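Local coordinates for telomere length regulator taz1 (Schizosaccharomyces pombe, PDB 4ZMK), which binds double-stranded telomeric DNA, regulates telomere length and function, and forms homodimers through the helical dimerization domain captured here, at the interface of chains A and B. Residues are numbered along the deposited sequence; one frame, centred on the assembly and turned at random. Chains: chain A/B, Telomere length regulator taz1.

Contact 1 and contact 2 are neighbouring stretches of one two-fold interface, the centres of their C-alpha atoms about 14 Å apart, and A:Leu61 takes part in both. Contact 2 uses helices 20-40 and 44-70 of both chains; contact 1 sets helix 20-40 of chain B against the same two helices of chain A, its symmetry twin supplying the reverse, so the four helices pack as one bundle. Contact 2 is apolar apart from a pair of serine–threonine clasps; contact 1 lies toward the start of helix 20-40 and the end of helix 44-70, where carboxylates, a guanidinium and water take over.

Contact 1: the interface of chains A and B. Residues chain A 20, 23, 61, 64-65, 68-69; chain B 20-21, 23-24.
B:Leu24 is the apolar centre here, pushing its isobutyl group from helix 20-40 of chain B against helix 44-70 of chain A and burying 84 Å² there. Its CG stands anti to the carbonyl carbon, which sends CD1 of B:Leu24 onto the backbone of A:Ala65, 3.8 Å from CA of A:Ala65. The same methyl touches the aliphatic stem of A:Arg64 and CD1 of A:Leu68, while CD2 meets CD2 of A:Leu61, whose side chain crosses it at about a right angle. Alongside, B:Val21 lays CG2 near CB of A:Leu68.

Further out, A:Leu68 crosses B:Glu20 at about a right angle and presses CD1 to within 3.3 Å of the carboxylate carbon CD, a tight apolar cover on this acid. B:Glu20 has CG anti to its backbone N (chi1 -169°) and an extended chain, so it reaches across to its two-fold mate A:Glu20. The two acids meet tip to tip with carboxylate planes stacked, 19° apart; OE1 of A:Glu20 and OE1 of B:Glu20 are 4.3 Å apart, a like-charge pairing that probably costs energy unless neutralised.

A:Arg64 probably offsets part of that charge. Extended from CG to NE, it offers one edge of its guanidinium, and NE (3.0 Å) and NH2 (2.8 Å) both bond to B:Glu20 OE2, a side-on salt bridge closing on a single oxygen. That oxygen lies in the guanidinium plane, but the carboxylate is turned 48° to it: NH2 takes the syn lone pair, whereas NE comes from above the carboxylate plane. CB of A:Ser23 packs on one guanidinium face. Water finishes the rim: water 1 joins A:Glu20 OE2 to B:Ser23 OG, and its counterpart, water 2, lies 2.6 Å from B:Glu20 OE2 and 2.8 Å from A:Ser23 OG.

Contact 2: the interface of chains A and B. Residues chain A 27, 31, 34-35, 54, 57-58, 61; chain B 27, 31, 34-35, 54, 57-58, 61.
This is a two-fold symmetric, largely apolar homodimer interface inside a helical bundle, and it joins the two copies of the Taz1 dimerization domain through matched leucines and a repeated hydroxyl clasp. A:Leu31 and B:Leu31 lie at its middle, each burying 80 Å². They reach toward each other tip to tip, CD2 of A:Leu31 meeting CD2 of B:Leu31 at 3.6 Å. In each, CG is anti to the carbonyl carbon (chi1 -74°), so that while CD2 points at its mate, CD1 turns to the other chain's helix 44-70.

There CD1 of A:Leu31 lands on the branch point of B:Leu57, 3.7 Å from CG, the two side chains crossing at about a right angle. B:Leu57 has CG anti to its backbone N (chi1 180°), which carries CG and CD2 toward that methyl. The same CD1 touches CA of B:Ser58 and, more loosely, CD1 of B:Leu61. CD1 of B:Leu61 also meets CG1 of A:Val27 at 3.6 Å, in an oblique crossing.

At the opposite end from the valines the contact turns polar. B:Ser54 holds OG anti to its backbone N (chi1 -177°), aimed at helix 20-40 of chain A, where A:Thr35 OG1 and B:Ser54 OG are hydrogen-bonded at 3.0 Å. A:Thr35 OG1 donates to the carbonyl O of A:Leu31 within its own helix, from above the carbonyl plane. B:Ser54 OG also lies 3.0 Å from A:Leu31 O, so its one hydrogen can go to that carbonyl or to A:Thr35 OG1, or be shared: three oxygens in contact, with two hydrogens between them. CG2 of A:Ile34 flanks B:Ser54 OG at 3.6 Å. Exchanging the chains gives the twin clasp.

In the fold, the patch spans the middle and later part of helix 20-40 and the central turns of helix 44-70, astride the dimer axis.

Contact 1: the interface of chains A and B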
loop_
_atom_site.group_PDB
_atom_site.type_symbol
_atom_site.label_atom_id
_atom_site.label_comp_id
_atom_site.label_asym_id
_atom_site.label_seq_id
_atom_site.Cartn_x
_atom_site.Cartn_y
_atom_site.Cartn_z
ATOM N N GLU A 20 2.825 5.986 -13.694
ATOM C CA GLU A 20 3.148 5.843 -12.284
ATOM C C GLU A 20 2.213 6.663 -11.406
ATOM O O GLU A 20 1.761 6.176 -10.381
ATOM C CB GLU A 20 4.592 6.241 -12.007
ATOM C CG GLU A 20 5.037 5.860 -10.607
ATOM C CD GLU A 20 6.514 6.112 -10.363
ATOM O OE1 GLU A 20 7.171 6.705 -11.240
ATOM O OE2 GLU A 20 7.026 5.728 -9.290
ATOM N N SER A 23 -1.078 4.992 -11.130
ATOM C CA SER A 23 -0.857 3.837 -10.269
ATOM C C SER A 23 -0.851 4.246 -8.797
ATOM O O SER A 23 -1.477 3.617 -7.958
ATOM C CB SER A 23 0.463 3.149 -10.639
ATOM O OG SER A 23 0.798 2.129 -9.721
ATOM N N LEU A 61 1.029 -5.240 -6.777
ATOM C CA LEU A 61 2.175 -4.361 -7.012
ATOM C C LEU A 61 3.416 -5.171 -7.423
ATOM O O LEU A 61 4.250 -4.714 -8.203
ATOM C CB LEU A 61 2.441 -3.504 -5.772
ATOM C CG LEU A 61 1.306 -2.508 -5.482
ATOM C CD1 LEU A 61 1.696 -1.521 -4.423
ATOM C CD2 LEU A 61 0.926 -1.774 -6.763
ATOM N N ARG A 64 2.728 -5.792 -10.979
ATOM C CA ARG A 64 3.023 -4.588 -11.743
ATOM C C ARG A 64 4.530 -4.408 -11.913
ATOM O O ARG A 64 5.003 -4.147 -13.007
ATOM C CB ARG A 64 2.409 -3.357 -11.074
ATOM C CG ARG A 64 2.815 -2.056 -11.739
ATOM C CD ARG A 64 2.122 -0.847 -11.149
ATOM N NE ARG A 64 2.563 0.349 -11.844
ATOM C CZ ARG A 64 2.060 0.758 -13.002
ATOM N NH1 ARG A 64 1.077 0.076 -13.584
ATOM N NH2 ARG A 64 2.539 1.850 -13.577
ATOM N N ALA A 65 5.280 -4.558 -10.825
ATOM C CA ALA A 65 6.746 -4.485 -10.870
ATOM C C ALA A 65 7.341 -5.449 -11.887
ATOM O O ALA A 65 8.275 -5.106 -12.610
ATOM C CB ALA A 65 7.336 -4.760 -9.499
ATOM N N LEU A 68 6.552 -4.155 -15.395
ATOM C CA LEU A 68 7.340 -2.961 -15.694
ATOM C C LEU A 68 8.781 -3.298 -15.996
ATOM O O LEU A 68 9.394 -2.701 -16.880
ATOM C CB LEU A 68 7.289 -1.967 -14.541
ATOM C CG LEU A 68 5.969 -1.215 -14.398
ATOM C CD1 LEU A 68 5.973 -0.401 -13.115
ATOM C CD2 LEU A 68 5.700 -0.333 -15.627
ATOM N N SER A 69 9.322 -4.256 -15.257
ATOM C CA SER A 69 10.719 -4.622 -15.414
ATOM C C SER A 69 10.934 -5.340 -16.748
ATOM O O SER A 69 12.020 -5.288 -17.314
ATOM C CB SER A 69 11.186 -5.495 -14.244
ATOM O OG SER A 69 10.634 -6.795 -14.319
ATOM N N GLU B 20 10.443 3.562 -10.469
ATOM C CA GLU B 20 9.148 3.006 -10.111
ATOM C C GLU B 20 9.279 1.608 -9.524
ATOM O O GLU B 20 8.626 1.301 -8.538
ATOM C CB GLU B 20 8.211 2.974 -11.311
ATOM C CG GLU B 20 6.782 2.647 -10.919
ATOM C CD GLU B 20 5.807 2.756 -12.078
ATOM O OE1 GLU B 20 6.259 2.961 -13.220
ATOM O OE2 GLU B 20 4.585 2.628 -11.856
ATOM N N VAL B 21 10.125 0.769 -10.116
ATOM C CA VAL B 21 10.272 -0.609 -9.644
ATOM C C VAL B 21 10.822 -0.628 -8.215
ATOM O O VAL B 21 10.339 -1.370 -7.374
ATOM C CB VAL B 21 11.183 -1.458 -10.597
ATOM C CG1 VAL B 21 11.727 -2.701 -9.900
ATOM C CG2 VAL B 21 10.421 -1.852 -11.844
ATOM N N SER B 23 10.503 1.792 -6.036
ATOM C CA SER B 23 9.381 2.298 -5.255
ATOM C C SER B 23 8.390 1.180 -4.934
ATOM O O SER B 23 7.938 1.033 -3.809
ATOM C CB SER B 23 8.681 3.432 -6.015
ATOM O OG SER B 23 7.490 3.836 -5.372
ATOM N N LEU B 24 8.056 0.387 -5.948
ATOM C CA LEU B 24 7.109 -0.712 -5.767
ATOM C C LEU B 24 7.655 -1.754 -4.793
ATOM O O LEU B 24 6.899 -2.380 -4.074
ATOM C CB LEU B 24 6.771 -1.366 -7.106
ATOM C CG LEU B 24 5.920 -0.484 -8.020
ATOM C CD1 LEU B 24 5.694 -1.139 -9.382
ATOM C CD2 LEU B 24 4.603 -0.154 -7.335
HETATM O O HOH W 1 5.765 4.206 -7.565
HETATM O O HOH W 2 3.571 2.513 -9.438
#

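Contact 2: the interface of chains A and B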
loop_
_atom_site.group_PDB
_atom_site.type_symbol
_atom_site.label_atom_id
_atom_site.label_comp_id
_atom_site.label_asym_id
_atom_site.label_seq_id
_atom_site.Cartn_x
_atom_site.Cartn_y
_atom_site.Cartn_z
ATOM N N VAL A 27 -3.185 2.979 -5.594
ATOM C CA VAL A 27 -2.631 2.419 -4.364
ATOM C C VAL A 27 -3.075 3.238 -3.155
ATOM O O VAL A 27 -3.553 2.686 -2.165
ATOM C CB VAL A 27 -1.103 2.346 -4.437
ATOM C CG1 VAL A 27 -0.546 1.743 -3.179
ATOM C CG2 VAL A 27 -0.701 1.517 -5.637
ATOM N N LEU A 31 -5.095 1.909 0.017
ATOM C CA LEU A 31 -4.602 2.078 1.387
ATOM C C LEU A 31 -5.558 2.870 2.283
ATOM O O LEU A 31 -5.679 2.592 3.471
ATOM C CB LEU A 31 -3.241 2.761 1.378
ATOM C CG LEU A 31 -2.070 1.909 0.930
ATOM C CD1 LEU A 31 -0.882 2.806 0.619
ATOM C CD2 LEU A 31 -1.723 0.921 2.022
ATOM N N ILE A 34 -8.139 0.572 3.524
ATOM C CA ILE A 34 -7.551 -0.225 4.604
ATOM C C ILE A 34 -7.508 0.564 5.915
ATOM O O ILE A 34 -7.876 0.052 6.968
ATOM C CB ILE A 34 -6.120 -0.693 4.228
ATOM C CG1 ILE A 34 -6.182 -1.710 3.099
ATOM C CG2 ILE A 34 -5.380 -1.282 5.420
ATOM C CD1 ILE A 34 -4.828 -2.004 2.501
ATOM N N THR A 35 -7.043 1.806 5.843
ATOM C CA THR A 35 -7.055 2.701 6.998
ATOM C C THR A 35 -8.462 2.842 7.571
ATOM O O THR A 35 -8.662 2.803 8.782
ATOM C CB THR A 35 -6.516 4.094 6.632
ATOM O OG1 THR A 35 -5.185 3.964 6.141
ATOM C CG2 THR A 35 -6.494 5.004 7.836
ATOM N N SER A 54 -4.763 -5.727 2.058
ATOM C CA SER A 54 -3.330 -5.454 2.080
ATOM C C SER A 54 -2.550 -6.440 1.220
ATOM O O SER A 54 -1.709 -6.061 0.419
ATOM C CB SER A 54 -2.816 -5.492 3.520
ATOM O OG SER A 54 -1.442 -5.162 3.586
ATOM N N LEU A 57 -3.337 -6.119 -2.550
ATOM C CA LEU A 57 -2.651 -4.958 -3.078
ATOM C C LEU A 57 -1.156 -5.248 -3.274
ATOM O O LEU A 57 -0.583 -4.938 -4.318
ATOM C CB LEU A 57 -2.860 -3.771 -2.147
ATOM C CG LEU A 57 -2.231 -2.434 -2.516
ATOM C CD1 LEU A 57 -2.799 -1.928 -3.796
ATOM C CD2 LEU A 57 -2.494 -1.431 -1.416
ATOM N N SER A 58 -0.536 -5.865 -2.275
ATOM C CA SER A 58 0.884 -6.207 -2.342
ATOM C C SER A 58 1.153 -7.126 -3.544
ATOM O O SER A 58 2.071 -6.915 -4.323
ATOM C CB SER A 58 1.320 -6.874 -1.047
ATOM O OG SER A 58 2.714 -7.059 -1.000
ATOM N N LEU A 61 1.029 -5.240 -6.777
ATOM C CA LEU A 61 2.175 -4.361 -7.012
ATOM C C LEU A 61 3.416 -5.171 -7.423
ATOM O O LEU A 61 4.250 -4.714 -8.203
ATOM C CB LEU A 61 2.441 -3.504 -5.772
ATOM C CG LEU A 61 1.306 -2.508 -5.482
ATOM C CD1 LEU A 61 1.696 -1.521 -4.423
ATOM C CD2 LEU A 61 0.926 -1.774 -6.763
ATOM N N VAL B 27 6.969 -0.255 -1.297
ATOM C CA VAL B 27 5.551 -0.317 -0.953
ATOM C C VAL B 27 5.144 -1.749 -0.613
ATOM O O VAL B 27 4.515 -1.995 0.415
ATOM C CB VAL B 27 4.688 0.234 -2.092
ATOM C CG1 VAL B 27 3.234 0.191 -1.717
ATOM C CG2 VAL B 27 5.109 1.655 -2.392
ATOM N N LEU B 31 3.543 -3.026 2.810
ATOM C CA LEU B 31 2.272 -3.755 2.856
ATOM C C LEU B 31 2.393 -5.147 3.481
ATOM O O LEU B 31 1.486 -5.609 4.164
ATOM C CB LEU B 31 1.684 -3.882 1.457
ATOM C CG LEU B 31 1.081 -2.620 0.871
ATOM C CD1 LEU B 31 0.886 -2.803 -0.627
ATOM C CD2 LEU B 31 -0.239 -2.334 1.551
ATOM N N ILE B 34 2.288 -4.783 7.133
ATOM C CA ILE B 34 0.892 -4.568 7.524
ATOM C C ILE B 34 0.114 -5.886 7.552
ATOM O O ILE B 34 -0.616 -6.164 8.498
ATOM C CB ILE B 34 0.196 -3.570 6.559
ATOM C CG1 ILE B 34 0.781 -2.177 6.738
ATOM C CG2 ILE B 34 -1.310 -3.533 6.764
ATOM C CD1 ILE B 34 0.350 -1.219 5.655
ATOM N N THR B 35 0.265 -6.684 6.501
ATOM C CA THR B 35 -0.331 -8.017 6.455
ATOM C C THR B 35 0.104 -8.857 7.651
ATOM O O THR B 35 -0.703 -9.543 8.273
ATOM C CB THR B 35 0.043 -8.752 5.157
ATOM O OG1 THR B 35 -0.406 -7.988 4.041
ATOM C CG2 THR B 35 -0.606 -10.114 5.095
ATOM N N SER B 54 -0.463 1.967 7.459
ATOM C CA SER B 54 -1.238 2.166 6.240
ATOM C C SER B 54 -1.341 3.640 5.867
ATOM O O SER B 54 -1.118 4.027 4.730
ATOM C CB SER B 54 -2.636 1.568 6.409
ATOM O OG SER B 54 -3.393 1.682 5.219
ATOM N N LEU B 57 2.056 5.197 4.883
ATOM C CA LEU B 57 2.397 4.775 3.540
ATOM C C LEU B 57 1.582 5.555 2.498
ATOM O O LEU B 57 2.125 6.048 1.511
ATOM C CB LEU B 57 2.172 3.276 3.400
ATOM C CG LEU B 57 2.479 2.612 2.064
ATOM C CD1 LEU B 57 3.927 2.740 1.741
ATOM C CD2 LEU B 57 2.103 1.150 2.128
ATOM N N SER B 58 0.282 5.682 2.737
ATOM C CA SER B 58 -0.602 6.410 1.828
ATOM C C SER B 58 -0.128 7.864 1.676
ATOM O O SER B 58 -0.016 8.394 0.581
ATOM C CB SER B 58 -2.031 6.361 2.343
ATOM O OG SER B 58 -2.939 6.897 1.411
ATOM N N LEU B 61 2.942 8.098 -0.456
ATOM C CA LEU B 61 2.709 7.876 -1.883
ATOM C C LEU B 61 2.050 9.104 -2.532
ATOM O O LEU B 61 2.285 9.417 -3.698
ATOM C CB LEU B 61 1.874 6.610 -2.087
ATOM C CG LEU B 61 2.618 5.332 -1.664
ATOM C CD1 LEU B 61 1.885 4.098 -2.099
ATOM C CD2 LEU B 61 4.024 5.337 -2.252
#